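Local atomic coordinates of putative TRAP PERIPLASMIC SOLUTE BINDING PROTEIN (Haemophilus influenzae, PDB entry 4PBQ), a protein that binds L-gulonate and probably delivers such sugar acids in the periplasm to a TRAP-type membrane transporter. Residues T25-G30 / Y59-Y64; E45-T50 / E255-L260; R147-N152 / L164-P169; V220-I225 / G284-V289. All coordinates share one frame; numbering follows the deposited sequence.

Contact 1: residues T25-G30 / Y59-Y64; sequences TIIKLG and YEIRLY
Thr25 and Tyr59 open a parallel strand pairing that runs in unbroken register to Gly30 and Tyr64, the two segment axes lying 4.7 Å apart and 25° from parallel. Five backbone hydrogen bonds carry it, alternating in direction as parallel pairing requires. Thr25, Ile27 and Leu29 of the first strand use their peptide groups, so that Ile27 N gives to Glu60 O (2.8 Å) and Ile27 O takes Arg62 N (2.8 Å). The last link, Tyr64 N to Leu29 O, is the most bent, with 142° at the hydrogen.

Apolar contacts line one face. Ile61 CD1 rests 3.9 Å from Ile27 CB, while its other branch, CG2, lies 3.8 Å from Leu29 CD1; with CG2 anti to the backbone N and CG1 beside it (chi1 -48°), the residue straddles two neighbours. Leu63 CD2 continues the row alongside Leu29 CB, and Tyr59 CD2 lies 3.7 Å from Thr25 CB, the two side chains side by side. Phe254 of helix 248-281 packs on Ile27 and Ile61 and meets Tyr59 edge-to-face, Tyr59 OH bonds to Asp250, and Leu43 of helix 38-54 touches Leu29.

The other face is more polar. The Tyr64 ring crosses the Lys28 chain with CE2 3.8 Å from Lys28 CB. The Lys28 chain bends away and its NZ reaches Glu85 and Thr83 O. A long Glu60-Arg62 salt bridge along the second strand involves charges alone.

The chemistry is thus two-sided: backbone bonds fix the beta-alpha-beta unit's register, the largely apolar face receives helices 38-54 and 248-281, and the charged face is the more exposed.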
# COMPACT_ATOMS: atom_id res chain seq x y z
N THR A 25 19.27 -20.29 8.35
CA THR A 25 17.85 -20.10 8.03
C THR A 25 17.69 -19.14 6.86
O THR A 25 18.20 -18.01 6.88
CB THR A 25 17.08 -19.57 9.27
OG1 THR A 25 17.14 -20.54 10.32
CG2 THR A 25 15.63 -19.29 8.93
N ILE A 26 16.99 -19.60 5.82
CA ILE A 26 16.79 -18.81 4.63
C ILE A 26 15.37 -18.28 4.64
O ILE A 26 14.42 -19.06 4.62
CB ILE A 26 17.02 -19.62 3.37
CG1 ILE A 26 18.47 -20.10 3.32
CG2 ILE A 26 16.74 -18.78 2.15
CD1 ILE A 26 18.71 -21.14 2.28
N ILE A 27 15.26 -16.96 4.71
CA ILE A 27 13.98 -16.27 4.72
C ILE A 27 13.74 -15.58 3.38
O ILE A 27 14.42 -14.61 3.03
CB ILE A 27 13.99 -15.27 5.87
CG1 ILE A 27 13.97 -16.05 7.19
CG2 ILE A 27 12.80 -14.34 5.80
CD1 ILE A 27 14.15 -15.19 8.39
N LYS A 28 12.78 -16.09 2.60
CA LYS A 28 12.46 -15.50 1.32
C LYS A 28 11.51 -14.36 1.62
O LYS A 28 10.60 -14.52 2.43
CB LYS A 28 11.76 -16.49 0.38
CG LYS A 28 12.55 -17.74 0.06
CD LYS A 28 11.85 -18.59 -1.02
CE LYS A 28 10.44 -19.03 -0.62
NZ LYS A 28 10.44 -19.89 0.58
N LEU A 29 11.76 -13.22 1.00
CA LEU A 29 10.96 -12.00 1.23
C LEU A 29 10.43 -11.49 -0.10
O LEU A 29 11.18 -11.00 -0.96
CB LEU A 29 11.81 -10.93 1.92
CG LEU A 29 11.03 -9.74 2.49
CD1 LEU A 29 11.94 -9.03 3.47
CD2 LEU A 29 10.52 -8.80 1.42
N GLY A 30 9.11 -11.60 -0.27
CA GLY A 30 8.52 -11.23 -1.55
C GLY A 30 7.70 -9.96 -1.48
O GLY A 30 7.08 -9.68 -0.47
N TYR A 59 20.90 -15.98 9.62
CA TYR A 59 19.72 -15.78 8.78
C TYR A 59 20.15 -15.12 7.49
O TYR A 59 21.00 -14.24 7.48
CB TYR A 59 18.65 -14.89 9.47
CG TYR A 59 18.25 -15.45 10.79
CD1 TYR A 59 18.99 -15.15 11.92
CD2 TYR A 59 17.18 -16.31 10.91
CE1 TYR A 59 18.68 -15.68 13.15
CE2 TYR A 59 16.85 -16.86 12.15
CZ TYR A 59 17.60 -16.53 13.27
OH TYR A 59 17.29 -17.07 14.50
N GLU A 60 19.52 -15.52 6.40
CA GLU A 60 19.70 -14.86 5.11
C GLU A 60 18.35 -14.37 4.66
O GLU A 60 17.41 -15.14 4.68
CB GLU A 60 20.25 -15.84 4.08
CG GLU A 60 20.35 -15.25 2.70
CD GLU A 60 21.09 -16.15 1.72
OE1 GLU A 60 20.43 -16.91 0.99
OE2 GLU A 60 22.34 -16.08 1.70
N ILE A 61 18.26 -13.08 4.33
CA ILE A 61 17.00 -12.48 3.89
C ILE A 61 17.09 -12.32 2.37
O ILE A 61 17.75 -11.40 1.88
CB ILE A 61 16.76 -11.12 4.54
CG1 ILE A 61 16.97 -11.16 6.07
CG2 ILE A 61 15.36 -10.61 4.17
CD1 ILE A 61 16.08 -12.13 6.85
N ARG A 62 16.49 -13.26 1.64
CA ARG A 62 16.59 -13.26 0.16
C ARG A 62 15.42 -12.44 -0.42
O ARG A 62 14.28 -12.78 -0.20
CB ARG A 62 16.56 -14.68 -0.40
CG ARG A 62 17.70 -15.55 0.11
CD ARG A 62 17.86 -16.80 -0.75
NE ARG A 62 18.47 -16.48 -2.04
CZ ARG A 62 18.39 -17.26 -3.12
NH1 ARG A 62 18.97 -16.90 -4.25
NH2 ARG A 62 17.72 -18.41 -3.05
N LEU A 63 15.72 -11.37 -1.15
CA LEU A 63 14.69 -10.45 -1.64
C LEU A 63 14.15 -10.88 -3.01
O LEU A 63 14.90 -11.29 -3.92
CB LEU A 63 15.23 -9.02 -1.73
CG LEU A 63 15.85 -8.51 -0.43
CD1 LEU A 63 16.27 -7.06 -0.59
CD2 LEU A 63 14.87 -8.64 0.77
N TYR A 64 12.84 -10.78 -3.15
CA TYR A 64 12.15 -11.14 -4.38
C TYR A 64 11.15 -10.04 -4.74
O TYR A 64 9.99 -10.09 -4.36
CB TYR A 64 11.41 -12.46 -4.21
CG TYR A 64 12.31 -13.67 -4.10
CD1 TYR A 64 12.76 -14.35 -5.24
CD2 TYR A 64 12.71 -14.15 -2.86
CE1 TYR A 64 13.57 -15.49 -5.13
CE2 TYR A 64 13.51 -15.28 -2.75
CZ TYR A 64 13.94 -15.94 -3.88
OH TYR A 64 14.73 -17.06 -3.73

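Contact 2: residues E45-T50 / E255-L260; sequences EYFKKT and EKAAKL
An antiparallel helix pair forms this contact: helix 38-54, the crossover helix of the first beta-alpha-beta unit, lies against the long helix 248-281. The axes of the two short segments come within 8.0 Å and make 165° between their N-to-C directions. Such a close approach is consistent with the small residue at its middle, since Ala257 and Phe47 have the nearest CA atoms, 4.8 Å apart.

Ala257 CB packs against the methyl branch of Thr50, 3.6 Å from Thr50 CG2. On the buried flank, the Phe47 ring turns its edge to the opposing backbone, CD1 lying 3.8 Å from Ala257 C, while CE1 lies 4.1 Å from Ala258 CB. Phe47 CG stands anti to the backbone N (chi1 -169°), which swings the ring end across toward helix 248-281. Leu139 of strand 136-151 touches both Phe47 and Ala258 and closes this flank from the sheet.

The more exposed flank is built by Leu260, whose side chain crosses that of Tyr46 at about a right angle, with CD2 3.8 Å from Tyr46 CD1. All these contacts are apolar or van der Waals; charged groups stay on the borders, as where Lys256 reaches Glu54.

The Thr50 hydroxyl is occupied within its own helix, beside a wider pi-type turn: Thr50 OG1 donates to Tyr46 O at 2.6 Å, in the carbonyl plane, while Leu260 CD2 lies 3.8 Å from the same OG1.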
# COMPACT_ATOMS: atom_id res chain seq x y z
N GLU A 45 19.49 -2.28 2.18
CA GLU A 45 20.55 -1.58 2.90
C GLU A 45 20.41 -1.68 4.42
O GLU A 45 21.41 -1.63 5.14
CB GLU A 45 20.58 -0.12 2.49
CG GLU A 45 21.06 0.09 1.08
CD GLU A 45 22.36 -0.65 0.80
OE1 GLU A 45 23.30 -0.54 1.64
OE2 GLU A 45 22.40 -1.36 -0.24
N TYR A 46 19.16 -1.79 4.89
CA TYR A 46 18.88 -1.66 6.33
C TYR A 46 18.31 -2.93 6.95
O TYR A 46 18.77 -3.36 8.00
CB TYR A 46 17.96 -0.45 6.60
CG TYR A 46 18.53 0.81 6.01
CD1 TYR A 46 19.72 1.33 6.47
CD2 TYR A 46 17.90 1.45 4.95
CE1 TYR A 46 20.27 2.45 5.90
CE2 TYR A 46 18.44 2.58 4.38
CZ TYR A 46 19.61 3.07 4.86
OH TYR A 46 20.16 4.20 4.29
N PHE A 47 17.35 -3.57 6.30
CA PHE A 47 16.73 -4.75 6.88
C PHE A 47 17.64 -5.95 6.69
O PHE A 47 18.08 -6.57 7.66
CB PHE A 47 15.35 -5.01 6.27
CG PHE A 47 14.56 -6.05 7.00
CD1 PHE A 47 14.14 -5.82 8.32
CD2 PHE A 47 14.23 -7.25 6.40
CE1 PHE A 47 13.44 -6.79 9.03
CE2 PHE A 47 13.51 -8.22 7.10
CZ PHE A 47 13.11 -7.99 8.41
N LYS A 48 17.95 -6.25 5.43
CA LYS A 48 18.77 -7.41 5.08
C LYS A 48 20.15 -7.30 5.68
O LYS A 48 20.62 -8.21 6.37
CB LYS A 48 18.88 -7.50 3.55
CG LYS A 48 19.79 -8.60 3.05
CD LYS A 48 19.77 -8.61 1.52
CE LYS A 48 20.82 -9.55 0.93
NZ LYS A 48 20.49 -10.97 1.15
N LYS A 49 20.82 -6.18 5.45
CA LYS A 49 22.18 -6.04 5.96
C LYS A 49 22.24 -6.13 7.48
O LYS A 49 23.14 -6.76 8.02
CB LYS A 49 22.83 -4.75 5.48
CG LYS A 49 23.44 -4.87 4.12
CD LYS A 49 24.23 -3.62 3.74
CE LYS A 49 24.64 -3.69 2.28
NZ LYS A 49 25.41 -2.51 1.84
N THR A 50 21.35 -5.45 8.18
CA THR A 50 21.39 -5.48 9.64
C THR A 50 21.27 -6.90 10.15
O THR A 50 22.05 -7.35 10.98
CB THR A 50 20.28 -4.61 10.27
OG1 THR A 50 20.49 -3.24 9.91
CG2 THR A 50 20.26 -4.76 11.79
N GLU A 255 13.81 -6.92 15.01
CA GLU A 255 13.04 -5.71 15.35
C GLU A 255 13.86 -4.43 15.18
O GLU A 255 13.33 -3.41 14.71
CB GLU A 255 12.46 -5.83 16.76
CG GLU A 255 11.37 -6.88 16.84
CD GLU A 255 11.19 -7.50 18.24
OE1 GLU A 255 11.95 -7.17 19.18
OE2 GLU A 255 10.28 -8.33 18.40
N LYS A 256 15.13 -4.48 15.56
CA LYS A 256 16.06 -3.36 15.33
C LYS A 256 16.14 -3.06 13.83
O LYS A 256 16.09 -1.91 13.40
CB LYS A 256 17.46 -3.72 15.86
CG LYS A 256 18.55 -2.67 15.60
CD LYS A 256 19.95 -3.14 16.07
CE LYS A 256 21.04 -2.11 15.80
NZ LYS A 256 22.35 -2.50 16.39
N ALA A 257 16.28 -4.10 13.04
CA ALA A 257 16.39 -3.95 11.60
C ALA A 257 15.08 -3.37 11.02
O ALA A 257 15.10 -2.56 10.09
CB ALA A 257 16.74 -5.27 10.98
N ALA A 258 13.95 -3.81 11.55
CA ALA A 258 12.65 -3.35 11.04
C ALA A 258 12.45 -1.88 11.38
O ALA A 258 11.92 -1.12 10.57
CB ALA A 258 11.52 -4.19 11.61
N LYS A 259 12.86 -1.48 12.58
CA LYS A 259 12.74 -0.08 13.02
C LYS A 259 13.60 0.84 12.16
O LYS A 259 13.13 1.89 11.70
CB LYS A 259 13.13 0.05 14.48
CG LYS A 259 13.11 1.49 15.02
CD LYS A 259 13.44 1.52 16.51
CE LYS A 259 13.30 2.93 17.09
NZ LYS A 259 14.14 3.92 16.36
N LEU A 260 14.86 0.44 11.91
CA LEU A 260 15.75 1.17 11.00
C LEU A 260 15.19 1.19 9.58
O LEU A 260 15.14 2.26 8.94
CB LEU A 260 17.15 0.53 10.99
CG LEU A 260 18.25 1.26 10.21
CD1 LEU A 260 18.53 2.65 10.77
CD2 LEU A 260 19.55 0.42 10.19

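Contact 3: residues R147-N152 / L164-P169; sequences RVISSN and LRLRVP. With 2UF (L-gulonate), chain D.
Arg147 and Arg167 converge on the carboxylate end of L-gulonate, and here the contact is tight. Arg167 grips the carboxylate through two nearly straight bonds, NH1 to O6B at 2.8 Å (173°) and NH2 to O6A at 2.9 Å (170°), the guanidinium meeting the acid edge-on. Arg147 comes to the same end from strand 136-151: NH2 gives to O6B at 3.0 Å, and NH1 gives to the neighbouring hydroxyl oxygen O5 at 2.9 Å. A chain bent at chi3 (79°) turns its guanidinium edge to the ligand. Pro169 CG packs 3.7 Å from Arg147 NH2, while Pro169 CA lies over one face of the Arg167 guanidinium.

Second-shell partners fix both groups. Glu206 forms a salt bridge with Arg147 NE and Ser232 bonds to its NH1; Met188 O accepts from Arg167 NE.

Farther from the ligand the segments are held more loosely. The strand axes come no nearer than 8.9 Å, too far to pair, and the contact rests mainly on side chains: Ile149 CG2 and Leu166 CD1 meet at 4.1 Å with the chains crossing at about a right angle, and Leu164 CD1 lies 4.0 Å from Ser151 OG. Even here the touching residues are all buried; solvent is met at Asn152 and, in part, at Arg165.

O6B thus receives one N-H from each arginine, an arrangement suited to a carboxylate. The anion probably offsets the charge of two guanidinium groups held close together, and the added O5 bond is consistent with recognition of the hydroxyl next to the acid.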
# COMPACT_ATOMS: atom_id res chain seq x y z
N ARG A 147 -2.72 7.51 -3.16
CA ARG A 147 -3.04 7.03 -4.48
C ARG A 147 -3.60 8.14 -5.38
O ARG A 147 -4.39 8.99 -4.94
CB ARG A 147 -4.04 5.87 -4.37
CG ARG A 147 -3.50 4.72 -3.53
CD ARG A 147 -4.49 3.65 -3.32
NE ARG A 147 -4.67 2.72 -4.43
CZ ARG A 147 -3.98 1.60 -4.60
NH1 ARG A 147 -3.05 1.25 -3.72
NH2 ARG A 147 -4.25 0.82 -5.62
N VAL A 148 -3.16 8.13 -6.63
CA VAL A 148 -3.63 9.07 -7.66
C VAL A 148 -4.24 8.27 -8.81
O VAL A 148 -4.00 7.06 -8.95
CB VAL A 148 -2.51 10.03 -8.13
CG1 VAL A 148 -1.97 10.80 -6.96
CG2 VAL A 148 -1.39 9.29 -8.85
N ILE A 149 -5.06 8.92 -9.62
CA ILE A 149 -5.71 8.26 -10.75
C ILE A 149 -4.96 8.51 -12.05
O ILE A 149 -4.71 9.65 -12.43
CB ILE A 149 -7.15 8.77 -10.92
CG1 ILE A 149 -7.96 8.47 -9.65
CG2 ILE A 149 -7.80 8.13 -12.14
CD1 ILE A 149 -9.33 9.16 -9.62
N SER A 150 -4.55 7.44 -12.72
CA SER A 150 -4.00 7.56 -14.05
C SER A 150 -5.10 7.21 -15.06
O SER A 150 -5.96 6.38 -14.78
CB SER A 150 -2.78 6.68 -14.24
OG SER A 150 -3.07 5.30 -14.20
N SER A 151 -5.06 7.82 -16.23
CA SER A 151 -6.21 7.76 -17.11
C SER A 151 -5.88 8.17 -18.53
O SER A 151 -5.12 9.12 -18.75
CB SER A 151 -7.30 8.69 -16.56
OG SER A 151 -8.42 8.65 -17.41
N ASN A 152 -6.50 7.51 -19.50
CA ASN A 152 -6.43 7.93 -20.89
C ASN A 152 -7.31 9.16 -21.12
O ASN A 152 -7.17 9.83 -22.13
CB ASN A 152 -6.93 6.85 -21.83
CG ASN A 152 -6.06 5.61 -21.83
OD1 ASN A 152 -4.85 5.69 -21.62
ND2 ASN A 152 -6.66 4.47 -22.08
N LEU A 164 -16.30 6.36 -16.88
CA LEU A 164 -14.90 5.98 -16.67
C LEU A 164 -14.80 4.53 -16.21
O LEU A 164 -15.51 4.14 -15.28
CB LEU A 164 -14.25 6.89 -15.63
CG LEU A 164 -12.75 6.66 -15.46
CD1 LEU A 164 -11.96 7.04 -16.71
CD2 LEU A 164 -12.26 7.43 -14.24
N ARG A 165 -13.92 3.76 -16.85
CA ARG A 165 -13.67 2.37 -16.45
C ARG A 165 -12.30 2.29 -15.81
O ARG A 165 -11.28 2.56 -16.46
CB ARG A 165 -13.75 1.45 -17.67
CG ARG A 165 -15.13 1.47 -18.36
CD ARG A 165 -15.09 0.93 -19.77
NE ARG A 165 -14.06 1.56 -20.57
CZ ARG A 165 -13.47 1.00 -21.62
NH1 ARG A 165 -13.85 -0.20 -22.05
NH2 ARG A 165 -12.51 1.64 -22.26
N LEU A 166 -12.27 1.95 -14.53
CA LEU A 166 -11.01 1.98 -13.80
C LEU A 166 -10.72 0.62 -13.22
O LEU A 166 -11.58 0.03 -12.56
CB LEU A 166 -11.11 3.00 -12.67
CG LEU A 166 -9.89 3.87 -12.36
CD1 LEU A 166 -9.51 4.73 -13.57
CD2 LEU A 166 -10.16 4.75 -11.14
N ARG A 167 -9.52 0.10 -13.46
CA ARG A 167 -9.09 -1.05 -12.70
C ARG A 167 -8.97 -0.65 -11.24
O ARG A 167 -8.47 0.43 -10.92
CB ARG A 167 -7.74 -1.58 -13.18
CG ARG A 167 -7.19 -2.71 -12.35
CD ARG A 167 -6.26 -2.24 -11.27
NE ARG A 167 -5.69 -3.33 -10.49
CZ ARG A 167 -4.89 -3.15 -9.46
NH1 ARG A 167 -4.55 -1.91 -9.08
NH2 ARG A 167 -4.42 -4.19 -8.80
N VAL A 168 -9.41 -1.54 -10.35
CA VAL A 168 -9.14 -1.40 -8.92
C VAL A 168 -8.47 -2.67 -8.38
O VAL A 168 -8.52 -3.73 -9.01
CB VAL A 168 -10.42 -1.06 -8.10
CG1 VAL A 168 -10.98 0.30 -8.53
CG2 VAL A 168 -11.47 -2.17 -8.27
N PRO A 169 -7.86 -2.57 -7.21
CA PRO A 169 -7.20 -3.78 -6.67
C PRO A 169 -8.17 -4.86 -6.19
O PRO A 169 -9.41 -4.69 -6.25
CB PRO A 169 -6.37 -3.26 -5.50
CG PRO A 169 -6.79 -1.85 -5.27
CD PRO A 169 -7.48 -1.35 -6.49
O6A 2UF D . -2.39 -3.77 -6.73
C6 2UF D . -2.51 -2.64 -6.24
O6B 2UF D . -3.00 -1.66 -6.81
C5 2UF D . -1.95 -2.44 -4.82
O5 2UF D . -1.56 -1.09 -4.67
C4 2UF D . -3.01 -2.79 -3.75
O4 2UF D . -3.32 -4.19 -3.81
C3 2UF D . -2.50 -2.40 -2.35
O3 2UF D . -1.15 -2.92 -2.08
C2 2UF D . -3.44 -2.90 -1.24
O2 2UF D . -3.05 -2.19 -0.08
C1 2UF D . -4.93 -2.53 -1.53
O1 2UF D . -5.70 -2.90 -0.38

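Contact 4: residues V220-I225 / G284-V289; sequences VQKYII and GNEIIV
Lys222 O receives Glu286 N at 2.9 Å, the first of three backbone hydrogen bonds that zip these segments together in parallel. Glu286 O then takes Ile224 N (2.9 Å), and Ile224 O takes Ile288 N at 2.8 Å. The strand axes lie 4.7 Å apart and diverge by 21°.

Around this ladder, Tyr223 CD1 touches Glu286 CB at 3.8 Å and Ile288 CD1 at 4.1 Å. The ring stands nearly perpendicular to the Glu286 carboxylate (85° between planes), and Lys222 CG covers one of its faces. Lys222 extends from a CG anti to the backbone N (chi1 -176°), then bends at its end; NZ bonds to Tyr223 OH and makes a long salt bridge to Glu286 OE2 (3.8 Å).

The next shell holds the leading end of the pair. Asn285 ND2 bonds to Tyr218 O, and Gln221 OE1 bonds to Ser150 OG. Strand 136-151 flanks the pair through backbone bonds to Tyr223 and Ile225, while Tyr209 and Ile212 of helix 209-214 pack on Ile224.

Strand 286-288 therefore adds a parallel edge to strand 223-225, which itself runs antiparallel to 136-151: a mixed sheet, as in the alpha/beta lobes of TRAP solute-binding proteins.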
# COMPACT_ATOMS: atom_id res chain seq x y z
N VAL A 220 1.70 4.70 -20.83
CA VAL A 220 0.43 4.37 -21.48
C VAL A 220 -0.76 5.06 -20.80
O VAL A 220 -1.91 4.66 -20.99
CB VAL A 220 0.18 2.84 -21.54
CG1 VAL A 220 1.20 2.16 -22.47
CG2 VAL A 220 0.21 2.21 -20.14
N GLN A 221 -0.48 6.09 -20.01
CA GLN A 221 -1.52 6.83 -19.31
C GLN A 221 -1.18 8.31 -19.35
O GLN A 221 -0.40 8.80 -18.53
CB GLN A 221 -1.62 6.36 -17.86
CG GLN A 221 -2.01 4.91 -17.67
CD GLN A 221 -3.52 4.72 -17.62
OE1 GLN A 221 -4.10 4.56 -16.55
NE2 GLN A 221 -4.15 4.78 -18.78
N LYS A 222 -1.82 9.02 -20.28
CA LYS A 222 -1.52 10.45 -20.52
C LYS A 222 -1.77 11.29 -19.27
O LYS A 222 -0.95 12.13 -18.91
CB LYS A 222 -2.37 10.97 -21.66
CG LYS A 222 -2.08 12.42 -22.06
CD LYS A 222 -2.84 12.79 -23.35
CE LYS A 222 -2.23 14.00 -24.07
NZ LYS A 222 -2.81 15.31 -23.64
N TYR A 223 -2.91 11.07 -18.62
CA TYR A 223 -3.31 11.93 -17.53
C TYR A 223 -3.10 11.31 -16.18
O TYR A 223 -3.36 10.12 -15.97
CB TYR A 223 -4.78 12.36 -17.68
CG TYR A 223 -5.07 13.06 -18.99
CD1 TYR A 223 -4.79 14.40 -19.15
CD2 TYR A 223 -5.60 12.36 -20.06
CE1 TYR A 223 -5.04 15.04 -20.35
CE2 TYR A 223 -5.84 12.98 -21.27
CZ TYR A 223 -5.56 14.33 -21.40
OH TYR A 223 -5.81 14.95 -22.60
N ILE A 224 -2.64 12.13 -15.26
CA ILE A 224 -2.53 11.74 -13.87
C ILE A 224 -3.24 12.77 -13.05
O ILE A 224 -2.93 13.96 -13.10
CB ILE A 224 -1.05 11.59 -13.42
CG1 ILE A 224 -0.35 10.53 -14.26
CG2 ILE A 224 -0.99 11.23 -11.94
CD1 ILE A 224 1.14 10.39 -13.99
N ILE A 225 -4.26 12.33 -12.34
CA ILE A 225 -5.10 13.23 -11.58
C ILE A 225 -4.79 13.05 -10.08
O ILE A 225 -4.99 11.97 -9.51
CB ILE A 225 -6.57 12.96 -11.90
CG1 ILE A 225 -6.83 13.11 -13.42
CG2 ILE A 225 -7.45 13.88 -11.08
CD1 ILE A 225 -6.68 11.81 -14.27
N GLY A 284 5.99 14.05 -20.55
CA GLY A 284 4.83 14.06 -21.42
C GLY A 284 3.50 13.86 -20.72
O GLY A 284 2.46 14.10 -21.32
N ASN A 285 3.50 13.40 -19.46
CA ASN A 285 2.23 13.23 -18.76
C ASN A 285 1.64 14.57 -18.36
O ASN A 285 2.37 15.52 -18.11
CB ASN A 285 2.37 12.35 -17.51
CG ASN A 285 2.83 10.95 -17.84
OD1 ASN A 285 4.03 10.66 -17.82
ND2 ASN A 285 1.88 10.08 -18.14
N GLU A 286 0.31 14.65 -18.32
CA GLU A 286 -0.37 15.85 -17.84
C GLU A 286 -0.92 15.60 -16.45
O GLU A 286 -1.80 14.75 -16.25
CB GLU A 286 -1.48 16.23 -18.80
CG GLU A 286 -1.00 16.27 -20.22
CD GLU A 286 -1.48 17.50 -20.95
OE1 GLU A 286 -2.59 17.99 -20.62
OE2 GLU A 286 -0.74 17.97 -21.85
N ILE A 287 -0.37 16.32 -15.48
CA ILE A 287 -0.76 16.17 -14.09
C ILE A 287 -1.85 17.19 -13.78
O ILE A 287 -1.67 18.39 -13.96
CB ILE A 287 0.43 16.37 -13.14
CG1 ILE A 287 1.42 15.20 -13.28
CG2 ILE A 287 -0.03 16.42 -11.71
CD1 ILE A 287 2.50 15.17 -12.20
N ILE A 288 -3.01 16.70 -13.38
CA ILE A 288 -4.12 17.57 -13.02
C ILE A 288 -4.21 17.63 -11.50
O ILE A 288 -4.34 16.59 -10.83
CB ILE A 288 -5.41 17.03 -13.67
CG1 ILE A 288 -5.29 17.15 -15.20
CG2 ILE A 288 -6.64 17.76 -13.14
CD1 ILE A 288 -6.38 16.47 -15.99
N VAL A 289 -4.08 18.82 -10.94
CA VAL A 289 -4.35 18.99 -9.51
C VAL A 289 -5.82 19.39 -9.37
O VAL A 289 -6.24 20.39 -9.93
CB VAL A 289 -3.46 20.06 -8.89
CG1 VAL A 289 -3.72 20.15 -7.38
CG2 VAL A 289 -1.99 19.73 -9.16

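Two neighbourhoods emerge. Contacts 1 and 2 have centres 13 Å apart and share helix 38-54: Lys48 NZ probably bonds to Ile61 O (2.9 Å), and Phe47 CE2 packs 4.0 Å from Leu29 CD1. Contacts 3 and 4, centres 11 Å apart, join through neighbouring strands 136-151 and 223-225, with Ile149 O probably accepting from Ile225 N at 2.7 Å. Contacts 1 and 3 lie on opposite sides of the chain's centre, 33 Å between centres, yet contact 1 and strand 136-151 of contact 3 belong to one sheet. L-gulonate touches contact 3 directly; Gly30 of contact 1 and the Gln221 side chain of contact 4 stand about 13 and 12 Å from it. Helix 248-281 leads from contact 2 toward strand 286-288 of contact 4.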